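PDB 1O70: fasciclin-1 from Drosophila melanogaster, which acts as a GPI-anchored neural cell adhesion molecule built from FAS1 domains, two of which form this fragment. Local coordinates for residues 97-102 with 110-115. Sequence-based numbering, arbitrary orientation.
Sequences NLIAQV and FLYFNV. With NAG (2-acetamido-2-deoxy-beta-D-glucopyranose), chain B; NAG (2-acetamido-2-deoxy-beta-D-glucopyranose), chain C.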
ATOM      1  N   ASN A  97      -1.894 -15.810 -12.908  1.00 59.78           N
ATOM      2  CA  ASN A  97      -1.115 -15.079 -13.900  1.00 61.52           C
ATOM      3  C   ASN A  97      -0.515 -13.816 -13.299  1.00 61.13           C
ATOM      4  O   ASN A  97       0.707 -13.677 -13.197  1.00 61.58           O
ATOM      5  CB  ASN A  97      -2.007 -14.726 -15.087  1.00 64.31           C
ATOM      6  CG  ASN A  97      -2.802 -15.927 -15.584  1.00 67.82           C
ATOM      7  OD1 ASN A  97      -2.264 -17.039 -15.705  1.00 69.09           O
ATOM      8  ND2 ASN A  97      -4.085 -15.713 -15.883  1.00 67.79           N
ATOM      9  N   LEU A  98      -1.391 -12.895 -12.914  1.00 59.65           N
ATOM     10  CA  LEU A  98      -0.981 -11.638 -12.305  1.00 57.35           C
ATOM     11  C   LEU A  98      -1.603 -11.497 -10.922  1.00 54.84           C
ATOM     12  O   LEU A  98      -2.357 -12.362 -10.479  1.00 53.65           O
ATOM     13  CB  LEU A  98      -1.414 -10.457 -13.179  1.00 59.60           C
ATOM     14  CG  LEU A  98      -0.497 -10.101 -14.350  1.00 62.27           C
ATOM     15  CD1 LEU A  98      -1.094  -8.944 -15.136  1.00 61.83           C
ATOM     16  CD2 LEU A  98       0.890  -9.726 -13.819  1.00 62.56           C
ATOM     17  N   ILE A  99      -1.272 -10.405 -10.243  1.00 50.85           N
ATOM     18  CA  ILE A  99      -1.806 -10.131  -8.921  1.00 47.04           C
ATOM     19  C   ILE A  99      -3.157  -9.450  -9.107  1.00 45.45           C
ATOM     20  O   ILE A  99      -3.249  -8.416  -9.772  1.00 45.58           O
ATOM     21  CB  ILE A  99      -0.875  -9.189  -8.125  1.00 47.19           C
ATOM     22  CG1 ILE A  99       0.469  -9.880  -7.883  1.00 47.51           C
ATOM     23  CG2 ILE A  99      -1.533  -8.784  -6.810  1.00 44.88           C
ATOM     24  CD1 ILE A  99       1.543  -8.973  -7.302  1.00 46.20           C
ATOM     25  N   ALA A 100      -4.206 -10.037  -8.540  1.00 41.71           N
ATOM     26  CA  ALA A 100      -5.534  -9.455  -8.656  1.00 39.17           C
ATOM     27  C   ALA A 100      -5.755  -8.430  -7.558  1.00 38.59           C
ATOM     28  O   ALA A 100      -5.687  -8.742  -6.370  1.00 37.81           O
ATOM     29  CB  ALA A 100      -6.591 -10.534  -8.572  1.00 38.44           C
ATOM     30  N   GLN A 101      -5.997  -7.194  -7.960  1.00 38.64           N
ATOM     31  CA  GLN A 101      -6.262  -6.153  -6.992  1.00 38.47           C
ATOM     32  C   GLN A 101      -7.767  -6.193  -6.808  1.00 37.56           C
ATOM     33  O   GLN A 101      -8.531  -5.970  -7.752  1.00 37.71           O
ATOM     34  CB  GLN A 101      -5.804  -4.811  -7.524  1.00 39.45           C
ATOM     35  CG  GLN A 101      -4.336  -4.813  -7.855  1.00 40.73           C
ATOM     36  CD  GLN A 101      -3.871  -3.454  -8.276  1.00 42.95           C
ATOM     37  OE1 GLN A 101      -4.553  -2.769  -9.049  1.00 44.11           O
ATOM     38  NE2 GLN A 101      -2.701  -3.046  -7.786  1.00 40.66           N
ATOM     39  N   VAL A 102      -8.170  -6.505  -5.583  1.00 36.38           N
ATOM     40  CA  VAL A 102      -9.565  -6.649  -5.217  1.00 34.46           C
ATOM     41  C   VAL A 102     -10.174  -5.387  -4.615  1.00 33.60           C
ATOM     42  O   VAL A 102      -9.704  -4.892  -3.602  1.00 34.29           O
ATOM     43  CB  VAL A 102      -9.705  -7.784  -4.210  1.00 33.76           C
ATOM     44  CG1 VAL A 102     -11.160  -8.098  -3.990  1.00 36.17           C
ATOM     45  CG2 VAL A 102      -8.951  -9.005  -4.715  1.00 32.55           C
ATOM     46  N   PHE A 110      -8.013  -0.703  -2.388  1.00 33.61           N
ATOM     47  CA  PHE A 110      -8.195  -2.055  -2.891  1.00 31.45           C
ATOM     48  C   PHE A 110      -7.183  -2.929  -2.140  1.00 28.96           C
ATOM     49  O   PHE A 110      -6.299  -2.411  -1.456  1.00 28.07           O
ATOM     50  CB  PHE A 110      -8.017  -2.118  -4.416  1.00 32.12           C
ATOM     51  CG  PHE A 110      -6.646  -1.771  -4.893  1.00 34.82           C
ATOM     52  CD1 PHE A 110      -5.593  -2.669  -4.724  1.00 35.95           C
ATOM     53  CD2 PHE A 110      -6.404  -0.560  -5.542  1.00 35.35           C
ATOM     54  CE1 PHE A 110      -4.311  -2.373  -5.191  1.00 34.87           C
ATOM     55  CE2 PHE A 110      -5.126  -0.246  -6.016  1.00 35.64           C
ATOM     56  CZ  PHE A 110      -4.076  -1.160  -5.839  1.00 35.14           C
ATOM     57  N   LEU A 111      -7.336  -4.240  -2.229  1.00 25.39           N
ATOM     58  CA  LEU A 111      -6.440  -5.157  -1.539  1.00 25.73           C
ATOM     59  C   LEU A 111      -5.942  -6.174  -2.542  1.00 25.30           C
ATOM     60  O   LEU A 111      -6.336  -6.160  -3.707  1.00 24.69           O
ATOM     61  CB  LEU A 111      -7.195  -5.927  -0.455  1.00 24.88           C
ATOM     62  CG  LEU A 111      -8.262  -5.203   0.359  1.00 25.70           C
ATOM     63  CD1 LEU A 111      -9.015  -6.192   1.249  1.00 19.20           C
ATOM     64  CD2 LEU A 111      -7.586  -4.117   1.187  1.00 23.23           C
ATOM     65  N   TYR A 112      -5.069  -7.058  -2.085  1.00 24.18           N
ATOM     66  CA  TYR A 112      -4.583  -8.134  -2.928  1.00 25.59           C
ATOM     67  C   TYR A 112      -3.957  -9.121  -1.968  1.00 27.66           C
ATOM     68  O   TYR A 112      -3.578  -8.748  -0.856  1.00 26.11           O
ATOM     69  CB  TYR A 112      -3.612  -7.632  -4.015  1.00 22.77           C
ATOM     70  CG  TYR A 112      -2.322  -7.042  -3.544  1.00 22.39           C
ATOM     71  CD1 TYR A 112      -1.209  -7.855  -3.290  1.00 23.47           C
ATOM     72  CD2 TYR A 112      -2.205  -5.668  -3.345  1.00 23.81           C
ATOM     73  CE1 TYR A 112      -0.015  -7.316  -2.849  1.00 22.14           C
ATOM     74  CE2 TYR A 112      -1.029  -5.111  -2.905  1.00 23.10           C
ATOM     75  CZ  TYR A 112       0.069  -5.939  -2.659  1.00 25.25           C
ATOM     76  OH  TYR A 112       1.267  -5.400  -2.245  1.00 23.74           O
ATOM     77  N   PHE A 113      -3.896 -10.382  -2.375  1.00 30.50           N
ATOM     78  CA  PHE A 113      -3.372 -11.421  -1.510  1.00 33.60           C
ATOM     79  C   PHE A 113      -2.136 -12.104  -2.059  1.00 35.87           C
ATOM     80  O   PHE A 113      -1.799 -11.987  -3.238  1.00 38.10           O
ATOM     81  CB  PHE A 113      -4.441 -12.500  -1.272  1.00 33.05           C
ATOM     82  CG  PHE A 113      -5.756 -11.972  -0.769  1.00 31.59           C
ATOM     83  CD1 PHE A 113      -6.614 -11.289  -1.617  1.00 31.13           C
ATOM     84  CD2 PHE A 113      -6.131 -12.150   0.557  1.00 32.45           C
ATOM     85  CE1 PHE A 113      -7.827 -10.790  -1.155  1.00 30.51           C
ATOM     86  CE2 PHE A 113      -7.343 -11.653   1.029  1.00 33.05           C
ATOM     87  CZ  PHE A 113      -8.190 -10.970   0.166  1.00 32.31           C
ATOM     88  N   ASN A 114      -1.470 -12.829  -1.174  1.00 36.84           N
ATOM     89  CA  ASN A 114      -0.305 -13.607  -1.534  1.00 37.49           C
ATOM     90  C   ASN A 114      -0.522 -14.968  -0.894  1.00 38.70           C
ATOM     91  O   ASN A 114      -0.804 -15.053   0.305  1.00 38.05           O
ATOM     92  CB  ASN A 114       0.977 -12.994  -0.987  1.00 39.33           C
ATOM     93  CG  ASN A 114       2.195 -13.820  -1.342  1.00 40.59           C
ATOM     94  OD1 ASN A 114       2.452 -14.083  -2.516  1.00 42.23           O
ATOM     95  ND2 ASN A 114       2.949 -14.238  -0.332  1.00 42.04           N
ATOM     96  N   VAL A 115      -0.398 -16.027  -1.692  1.00 39.97           N
ATOM     97  CA  VAL A 115      -0.589 -17.388  -1.205  1.00 40.97           C
ATOM     98  C   VAL A 115       0.677 -18.226  -1.320  1.00 43.70           C
ATOM     99  O   VAL A 115       1.297 -18.275  -2.381  1.00 44.25           O
ATOM    100  CB  VAL A 115      -1.709 -18.111  -1.984  1.00 39.61           C
ATOM    101  CG1 VAL A 115      -1.829 -19.549  -1.497  1.00 39.59           C
ATOM    102  CG2 VAL A 115      -3.040 -17.377  -1.807  1.00 37.73           C
TER
HETATM  103  C1  NAG B   1       3.201  -9.766   3.783  1.00 30.49           C
HETATM  104  C2  NAG B   1       3.339 -10.152   2.312  1.00 29.80           C
HETATM  105  C3  NAG B   1       3.986 -11.537   2.226  1.00 31.99           C
HETATM  106  C4  NAG B   1       5.325 -11.566   2.989  1.00 33.32           C
HETATM  107  C5  NAG B   1       5.106 -11.041   4.422  1.00 33.84           C
HETATM  108  C6  NAG B   1       6.371 -10.919   5.243  1.00 32.77           C
HETATM  109  C7  NAG B   1       1.744  -9.368   0.686  1.00 31.49           C
HETATM  110  C8  NAG B   1       0.366  -9.507   0.054  1.00 28.91           C
HETATM  111  N2  NAG B   1       2.034 -10.190   1.689  1.00 31.86           N
HETATM  112  O3  NAG B   1       4.161 -11.914   0.871  1.00 28.73           O
HETATM  113  O4  NAG B   1       5.804 -12.924   3.056  1.00 38.19           O
HETATM  114  O5  NAG B   1       4.491  -9.738   4.397  1.00 31.45           O
HETATM  115  O6  NAG B   1       7.357 -10.176   4.542  1.00 37.64           O
HETATM  116  O7  NAG B   1       2.532  -8.524   0.270  1.00 30.72           O
HETATM  117  C1  NAG C   2       6.778 -13.300   2.157  1.00 43.85           C
HETATM  118  C2  NAG C   2       7.534 -14.487   2.718  1.00 46.40           C
HETATM  119  C3  NAG C   2       8.636 -14.884   1.736  1.00 48.01           C
HETATM  120  C4  NAG C   2       7.995 -15.168   0.362  1.00 48.72           C
HETATM  121  C5  NAG C   2       7.110 -14.000  -0.105  1.00 47.73           C
HETATM  122  C6  NAG C   2       6.305 -14.398  -1.336  1.00 48.81           C
HETATM  123  C7  NAG C   2       7.714 -14.784   5.100  1.00 51.05           C
HETATM  124  C8  NAG C   2       8.799 -15.235   6.068  1.00 52.87           C
HETATM  125  N2  NAG C   2       8.106 -14.143   4.004  1.00 49.33           N
HETATM  126  O3  NAG C   2       9.309 -16.024   2.226  1.00 48.59           O
HETATM  127  O4  NAG C   2       8.987 -15.440  -0.622  1.00 51.53           O
HETATM  128  O5  NAG C   2       6.151 -13.645   0.915  1.00 45.33           O
HETATM  129  O6  NAG C   2       5.574 -15.596  -1.091  1.00 49.57           O
HETATM  130  O7  NAG C   2       6.533 -15.018   5.345  1.00 49.94           O
HETATM  131  O   HOH W   1      -4.702 -10.696  -5.007  1.00 22.96           O
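Val102 and Leu111 form an antiparallel hydrogen-bonded pair at the edge of the mixed beta sheet of the third FAS1 domain. Val102 N donates to Leu111 O at 2.6 Å. Leu111 N returns a bond to Val102 O at 2.8 Å, with an N-H...O angle of 164°. On the face that carries both side chains, Val102 CG2 meets the edge of the Phe113 ring at CE1.

Gln101 crosses Phe110 on the other face. Gln101 OE1 lies 3.6 Å above the plane of the Phe110 ring, offset toward the rim, and the amide is turned 41° from the ring. Phe110 chi1 of 64° sets CG between its backbone N and carbonyl carbon and brings the ring under Gln101. With an alanine here, one side of the Gln101 side chain would probably be uncovered and its amide held mainly by a weak bond to Tyr289 O. Ile99 CG2 packs obliquely on Tyr112 CD1 at 3.7 Å. Beyond the paired residues, one water accepts from Phe113 N and donates to Ala100 O at 2.6 Å.

Further out, Tyr289 and Pro291 of the fourth FAS1 domain touch Ile99 and Phe110, so this edge belongs to the interdomain contact. Asn114 ND2 donates to O6 of the second glycan sugar at 3.1 Å.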